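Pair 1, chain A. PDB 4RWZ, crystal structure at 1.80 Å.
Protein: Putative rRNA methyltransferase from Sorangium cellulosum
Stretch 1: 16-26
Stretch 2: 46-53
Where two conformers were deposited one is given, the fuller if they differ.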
# COMPACT_ATOMS: atom_id res chain seq x y z
N ASP A 16 15.14 -10.72 9.59
CA ASP A 16 15.82 -10.20 8.40
C ASP A 16 15.34 -8.79 8.10
O ASP A 16 16.13 -7.88 7.86
CB ASP A 16 15.48 -11.06 7.18
CG ASP A 16 16.10 -12.42 7.23
OD1 ASP A 16 17.10 -12.58 7.97
OD2 ASP A 16 15.58 -13.33 6.55
N LEU A 17 14.02 -8.62 8.12
CA LEU A 17 13.41 -7.33 7.83
C LEU A 17 13.82 -6.34 8.90
O LEU A 17 14.28 -5.22 8.59
CB LEU A 17 11.88 -7.45 7.74
CG LEU A 17 11.12 -6.14 7.47
CD1 LEU A 17 11.65 -5.47 6.17
CD2 LEU A 17 9.61 -6.36 7.40
N GLU A 18 13.72 -6.75 10.17
CA GLU A 18 14.09 -5.85 11.26
C GLU A 18 15.54 -5.39 11.19
O GLU A 18 15.88 -4.28 11.60
CB GLU A 18 13.76 -6.47 12.62
CG GLU A 18 12.29 -6.39 12.96
CD GLU A 18 11.92 -7.17 14.21
OE1 GLU A 18 12.82 -7.84 14.78
OE2 GLU A 18 10.73 -7.12 14.61
N ALA A 19 16.40 -6.25 10.67
CA ALA A 19 17.80 -5.91 10.49
C ALA A 19 17.94 -4.76 9.50
O ALA A 19 18.80 -3.90 9.67
CB ALA A 19 18.57 -7.12 10.01
N LYS A 20 17.11 -4.77 8.45
CA LYS A 20 17.14 -3.72 7.43
C LYS A 20 16.48 -2.43 7.90
O LYS A 20 16.93 -1.35 7.55
CB LYS A 20 16.47 -4.19 6.14
CG LYS A 20 17.15 -5.37 5.48
CD LYS A 20 18.54 -5.01 4.99
CE LYS A 20 19.19 -6.20 4.33
NZ LYS A 20 20.01 -5.79 3.17
N LEU A 21 15.40 -2.55 8.67
CA LEU A 21 14.65 -1.41 9.16
C LEU A 21 15.47 -0.57 10.10
O LEU A 21 15.34 0.66 10.12
CB LEU A 21 13.40 -1.88 9.90
CG LEU A 21 12.28 -2.38 8.99
CD1 LEU A 21 11.10 -2.96 9.76
CD2 LEU A 21 11.81 -1.26 8.09
N ALA A 22 16.30 -1.23 10.90
CA ALA A 22 17.09 -0.56 11.92
C ALA A 22 17.82 0.62 11.31
O ALA A 22 18.46 0.48 10.26
CB ALA A 22 18.07 -1.54 12.55
N GLY A 23 17.69 1.78 11.93
CA GLY A 23 18.38 2.96 11.44
C GLY A 23 17.46 3.94 10.74
O GLY A 23 17.74 5.13 10.67
N HIS A 24 16.35 3.43 10.21
CA HIS A 24 15.38 4.27 9.52
C HIS A 24 14.29 4.78 10.46
O HIS A 24 13.73 4.02 11.24
CB HIS A 24 14.74 3.50 8.36
CG HIS A 24 15.73 3.01 7.37
ND1 HIS A 24 16.34 1.78 7.45
CD2 HIS A 24 16.23 3.59 6.25
CE1 HIS A 24 17.18 1.63 6.45
NE2 HIS A 24 17.12 2.71 5.69
N ALA A 25 13.99 6.06 10.35
CA ALA A 25 13.02 6.70 11.23
C ALA A 25 11.57 6.39 10.86
O ALA A 25 10.69 6.42 11.71
CB ALA A 25 13.26 8.19 11.24
N ARG A 26 11.31 6.15 9.57
CA ARG A 26 9.94 5.95 9.09
C ARG A 26 9.87 4.79 8.13
O ARG A 26 10.89 4.38 7.56
CB ARG A 26 9.43 7.22 8.40
CG ARG A 26 9.18 8.40 9.38
CD ARG A 26 8.86 9.70 8.65
NE ARG A 26 7.56 9.69 7.98
CZ ARG A 26 6.39 9.89 8.58
NH1 ARG A 26 6.34 10.10 9.89
NH2 ARG A 26 5.26 9.88 7.88
N HIS A 46 13.44 10.32 0.26
CA HIS A 46 13.37 10.22 1.71
C HIS A 46 14.33 9.19 2.24
O HIS A 46 13.91 8.07 2.53
CB HIS A 46 11.94 9.85 2.11
CG HIS A 46 10.93 10.82 1.59
ND1 HIS A 46 10.12 10.55 0.51
CD2 HIS A 46 10.63 12.09 1.97
CE1 HIS A 46 9.34 11.59 0.26
NE2 HIS A 46 9.64 12.54 1.13
N PRO A 47 15.63 9.54 2.36
CA PRO A 47 16.63 8.53 2.76
C PRO A 47 16.41 8.02 4.19
O PRO A 47 16.91 6.97 4.57
CB PRO A 47 17.97 9.30 2.66
CG PRO A 47 17.57 10.80 2.64
CD PRO A 47 16.25 10.81 1.93
N ASP A 48 15.59 8.73 4.95
CA ASP A 48 15.29 8.34 6.33
C ASP A 48 14.11 7.38 6.42
O ASP A 48 13.75 6.94 7.51
CB ASP A 48 15.06 9.58 7.21
CG ASP A 48 13.69 10.24 6.99
OD1 ASP A 48 12.96 9.98 5.99
OD2 ASP A 48 13.34 11.08 7.86
N THR A 49 13.50 7.08 5.28
CA THR A 49 12.33 6.21 5.25
C THR A 49 12.66 4.89 4.56
O THR A 49 13.26 4.89 3.47
CB THR A 49 11.16 6.93 4.53
OG1 THR A 49 10.94 8.22 5.15
CG2 THR A 49 9.85 6.06 4.46
N TYR A 50 12.30 3.78 5.20
CA TYR A 50 12.39 2.48 4.55
C TYR A 50 11.12 2.30 3.72
O TYR A 50 10.02 2.29 4.26
CB TYR A 50 12.56 1.36 5.59
CG TYR A 50 13.06 0.05 4.99
CD1 TYR A 50 14.40 -0.12 4.64
CD2 TYR A 50 12.18 -1.02 4.75
CE1 TYR A 50 14.85 -1.29 4.10
CE2 TYR A 50 12.63 -2.22 4.19
CZ TYR A 50 13.98 -2.35 3.86
OH TYR A 50 14.50 -3.52 3.31
N CYS A 51 11.26 2.14 2.41
CA CYS A 51 10.10 2.16 1.48
C CYS A 51 9.88 0.78 0.91
O CYS A 51 10.81 0.22 0.34
CB CYS A 51 10.36 3.11 0.35
SG CYS A 51 10.72 4.83 0.95
N ILE A 52 8.68 0.24 1.07
CA ILE A 52 8.40 -1.14 0.69
C ILE A 52 7.31 -1.14 -0.33
O ILE A 52 6.23 -0.62 -0.07
CB ILE A 52 7.95 -1.98 1.93
CG1 ILE A 52 9.02 -1.90 3.03
CG2 ILE A 52 7.67 -3.42 1.48
CD1 ILE A 52 8.62 -2.71 4.34
N GLY A 53 7.56 -1.71 -1.52
CA GLY A 53 6.49 -1.83 -2.50
C GLY A 53 6.00 -3.28 -2.49
O GLY A 53 6.82 -4.21 -2.39

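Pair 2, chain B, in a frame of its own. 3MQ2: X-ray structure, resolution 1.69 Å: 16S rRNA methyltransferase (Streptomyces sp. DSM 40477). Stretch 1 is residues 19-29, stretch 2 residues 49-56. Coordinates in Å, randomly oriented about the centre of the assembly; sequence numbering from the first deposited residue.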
# COMPACT_ATOMS: atom_id res chain seq x y z
N GLU B 19 -2.09 12.40 -19.39
CA GLU B 19 -2.81 11.18 -19.72
C GLU B 19 -3.41 10.55 -18.46
O GLU B 19 -4.53 10.03 -18.48
CB GLU B 19 -1.88 10.20 -20.41
CG GLU B 19 -2.55 8.95 -20.93
CD GLU B 19 -1.68 8.21 -21.92
OE1 GLU B 19 -2.00 7.04 -22.24
OE2 GLU B 19 -0.67 8.79 -22.38
N PHE B 20 -2.67 10.60 -17.36
CA PHE B 20 -3.19 10.10 -16.10
C PHE B 20 -4.40 10.90 -15.66
O PHE B 20 -5.39 10.33 -15.21
CB PHE B 20 -2.14 10.15 -14.98
CG PHE B 20 -2.67 9.67 -13.67
CD1 PHE B 20 -2.80 8.31 -13.41
CD2 PHE B 20 -3.08 10.57 -12.70
CE1 PHE B 20 -3.30 7.86 -12.21
CE2 PHE B 20 -3.59 10.12 -11.48
CZ PHE B 20 -3.70 8.76 -11.24
N GLU B 21 -4.33 12.22 -15.80
CA GLU B 21 -5.43 13.08 -15.38
C GLU B 21 -6.71 12.78 -16.14
O GLU B 21 -7.79 12.75 -15.56
CB GLU B 21 -5.05 14.55 -15.54
CG GLU B 21 -4.26 15.07 -14.37
CD GLU B 21 -4.88 14.66 -13.05
OE1 GLU B 21 -6.11 14.85 -12.88
OE2 GLU B 21 -4.15 14.13 -12.19
N GLN B 22 -6.59 12.55 -17.44
CA GLN B 22 -7.74 12.21 -18.25
C GLN B 22 -8.35 10.89 -17.78
O GLN B 22 -9.57 10.76 -17.72
CB GLN B 22 -7.37 12.14 -19.73
CG GLN B 22 -6.92 13.48 -20.30
CD GLN B 22 -6.60 13.41 -21.79
OE1 GLN B 22 -6.86 14.36 -22.54
NE2 GLN B 22 -6.02 12.30 -22.22
N LEU B 23 -7.50 9.93 -17.44
CA LEU B 23 -7.97 8.64 -16.94
C LEU B 23 -8.69 8.83 -15.61
O LEU B 23 -9.85 8.42 -15.46
CB LEU B 23 -6.81 7.66 -16.76
CG LEU B 23 -7.15 6.32 -16.12
CD1 LEU B 23 -8.22 5.59 -16.92
CD2 LEU B 23 -5.92 5.45 -15.95
N ARG B 24 -8.02 9.46 -14.65
CA ARG B 24 -8.56 9.62 -13.31
C ARG B 24 -9.88 10.37 -13.33
O ARG B 24 -10.75 10.11 -12.51
CB ARG B 24 -7.60 10.43 -12.44
CG ARG B 24 -8.02 11.89 -12.40
CD ARG B 24 -7.18 12.70 -11.49
NE ARG B 24 -7.32 12.29 -10.11
CZ ARG B 24 -6.36 12.49 -9.21
NH1 ARG B 24 -5.24 13.09 -9.58
NH2 ARG B 24 -6.54 12.10 -7.96
N SER B 25 -10.03 11.30 -14.27
CA SER B 25 -11.20 12.19 -14.27
C SER B 25 -12.49 11.41 -14.52
O SER B 25 -13.58 11.92 -14.28
CB SER B 25 -11.03 13.32 -15.30
OG SER B 25 -11.01 12.81 -16.62
N GLN B 26 -12.35 10.17 -14.97
CA GLN B 26 -13.50 9.33 -15.28
C GLN B 26 -13.98 8.55 -14.07
O GLN B 26 -15.04 7.91 -14.11
CB GLN B 26 -13.16 8.36 -16.41
CG GLN B 26 -12.58 9.03 -17.65
CD GLN B 26 -12.02 8.04 -18.64
OE1 GLN B 26 -12.08 6.83 -18.42
NE2 GLN B 26 -11.48 8.54 -19.74
N TYR B 27 -13.21 8.58 -12.99
CA TYR B 27 -13.54 7.83 -11.79
C TYR B 27 -13.87 8.73 -10.61
O TYR B 27 -13.55 9.92 -10.62
CB TYR B 27 -12.43 6.82 -11.45
CG TYR B 27 -12.26 5.78 -12.54
CD1 TYR B 27 -12.99 4.61 -12.52
CD2 TYR B 27 -11.39 6.00 -13.60
CE1 TYR B 27 -12.86 3.67 -13.51
CE2 TYR B 27 -11.25 5.05 -14.61
CZ TYR B 27 -12.00 3.89 -14.55
OH TYR B 27 -11.90 2.92 -15.53
N ASP B 28 -14.55 8.17 -9.62
CA ASP B 28 -14.99 8.93 -8.46
C ASP B 28 -13.82 9.29 -7.55
O ASP B 28 -13.81 10.35 -6.93
CB ASP B 28 -16.03 8.14 -7.67
CG ASP B 28 -17.36 8.04 -8.40
OD1 ASP B 28 -17.57 8.83 -9.35
OD2 ASP B 28 -18.19 7.20 -8.00
N ASP B 29 -12.84 8.40 -7.47
CA ASP B 29 -11.73 8.60 -6.54
C ASP B 29 -10.57 7.68 -6.91
O ASP B 29 -10.71 6.81 -7.76
CB ASP B 29 -12.19 8.32 -5.12
CG ASP B 29 -11.36 9.05 -4.07
OD1 ASP B 29 -10.43 9.80 -4.44
OD2 ASP B 29 -11.66 8.87 -2.87
N ASN B 49 -14.47 -2.44 -6.70
CA ASN B 49 -14.75 -1.01 -6.71
C ASN B 49 -14.66 -0.41 -8.12
O ASN B 49 -13.75 0.37 -8.41
CB ASN B 49 -13.78 -0.27 -5.78
CG ASN B 49 -13.90 -0.70 -4.33
OD1 ASN B 49 -14.68 -0.12 -3.57
ND2 ASN B 49 -13.12 -1.70 -3.94
N PRO B 50 -15.61 -0.76 -8.99
CA PRO B 50 -15.61 -0.36 -10.41
C PRO B 50 -15.60 1.16 -10.63
O PRO B 50 -15.20 1.60 -11.70
CB PRO B 50 -16.92 -0.96 -10.95
CG PRO B 50 -17.20 -2.10 -10.03
CD PRO B 50 -16.74 -1.66 -8.68
N SER B 51 -16.04 1.93 -9.64
CA SER B 51 -16.13 3.38 -9.80
C SER B 51 -14.89 4.14 -9.32
O SER B 51 -14.84 5.36 -9.42
CB SER B 51 -17.38 3.91 -9.09
OG SER B 51 -17.21 3.84 -7.69
N ARG B 52 -13.90 3.42 -8.81
CA ARG B 52 -12.67 4.05 -8.37
C ARG B 52 -11.50 3.57 -9.21
O ARG B 52 -11.50 2.44 -9.70
CB ARG B 52 -12.42 3.78 -6.89
CG ARG B 52 -13.64 4.11 -6.04
CD ARG B 52 -13.64 3.33 -4.74
NE ARG B 52 -12.75 3.93 -3.77
CZ ARG B 52 -12.54 3.46 -2.55
NH1 ARG B 52 -13.16 2.36 -2.14
NH2 ARG B 52 -11.71 4.09 -1.74
N LEU B 53 -10.52 4.45 -9.40
CA LEU B 53 -9.30 4.09 -10.11
C LEU B 53 -8.29 3.59 -9.09
O LEU B 53 -8.02 4.26 -8.11
CB LEU B 53 -8.73 5.31 -10.84
CG LEU B 53 -7.39 5.12 -11.55
CD1 LEU B 53 -7.47 4.00 -12.55
CD2 LEU B 53 -6.95 6.44 -12.22
N VAL B 54 -7.74 2.40 -9.33
CA VAL B 54 -6.79 1.81 -8.38
C VAL B 54 -5.42 1.84 -9.00
O VAL B 54 -5.23 1.33 -10.10
CB VAL B 54 -7.16 0.35 -8.03
CG1 VAL B 54 -6.16 -0.25 -7.03
CG2 VAL B 54 -8.59 0.30 -7.46
N VAL B 55 -4.48 2.47 -8.30
CA VAL B 55 -3.10 2.56 -8.76
C VAL B 55 -2.25 1.75 -7.79
O VAL B 55 -2.44 1.83 -6.58
CB VAL B 55 -2.61 4.03 -8.77
CG1 VAL B 55 -1.17 4.13 -9.28
CG2 VAL B 55 -3.53 4.89 -9.65
N ALA B 56 -1.33 0.95 -8.31
CA ALA B 56 -0.49 0.14 -7.43
C ALA B 56 0.92 0.20 -7.92
O ALA B 56 1.17 0.18 -9.12
CB ALA B 56 -0.98 -1.31 -7.39
O HOH W 1 -10.40 6.53 -2.61

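In both pairs a helix runs into a short turn and then alongside the start of a strand. The 14 central residues superpose with an RMSD of 0.6 Å, helix and strand axes approach to 10.4 Å in pair 1 and 10.3 Å in pair 2, and the N-to-C directions make angles of 138° and 139°. The buried surface is nearly equal as well, 486 and 479 Å².

The backbone junction is largely conserved. Y50(A) N donates to R26(A) O at 2.8 Å, and the matching L53(B) N donates to D29(B) O at 2.9 Å. Before this bond, the carbonyl at D48(A) and S51(B) receives the incoming loop differently. D48(A) O takes a weak bond from A25(A) N (3.0 Å) and a straighter one from R26(A) N (3.3 Å), whereas S51(B) O takes a single, nearly linear bond from D28(B) N (2.8 Å); D29(B) N lies 4.1 Å from S51(B) O. The preceding turns also differ: a type II turn from L21(A) to H24(A), with G23(A) at a positive phi, is replaced by a type I turn from R24(B) to Y27(B), with Q26(B) at the glycine position.

The central exchange is Y50(A) for L53(B), whose CA atoms fall 0.2 Å apart. The tyrosine reaches along the helix, with Y50(A) CE2 3.9 Å from L17(A) CD1, Y50(A) CD2 3.4 Å from L21(A) CD2 and Y50(A) OH 3.5 Å from K20(A) CB. Leucine is shorter, and the helix meets it with a larger group at one position and a wholly apolar one at another: F20(B), in place of L17(A), brings CE1 within 3.9 Å of L53(B) CD2, and L23(B), in place of K20(A), brings CG to the same distance from that atom. R24(B), which matches L21(A), meets the leucine with the base of its side chain as well as its backbone, R24(B) CA lying 3.7 Å and R24(B) CB 4.0 Å from L53(B) CD2, while its guanidinium leads away to a salt bridge with E21(B).

H24(A) and Y27(B) both place an aromatic ring, in rotamer m, against the strand. The edge of Y50(A) points toward the face of H24(A), and H24(A) ND1 is tied to L21(A) O at 3.1 Å. Over one face of Y27(B) lies the backbone at L53(B), and Y27(B) CD2 packs 3.9 Å from L53(B) CB.

Deeper along the strand, I52(A) and V55(B) nearly coincide. L17(A) CD1 only just reaches I52(A) CD1, at 4.5 Å, whereas the longer phenylalanine brings F20(B) CE1 to 3.9 Å from the smaller valine at V55(B) CG2.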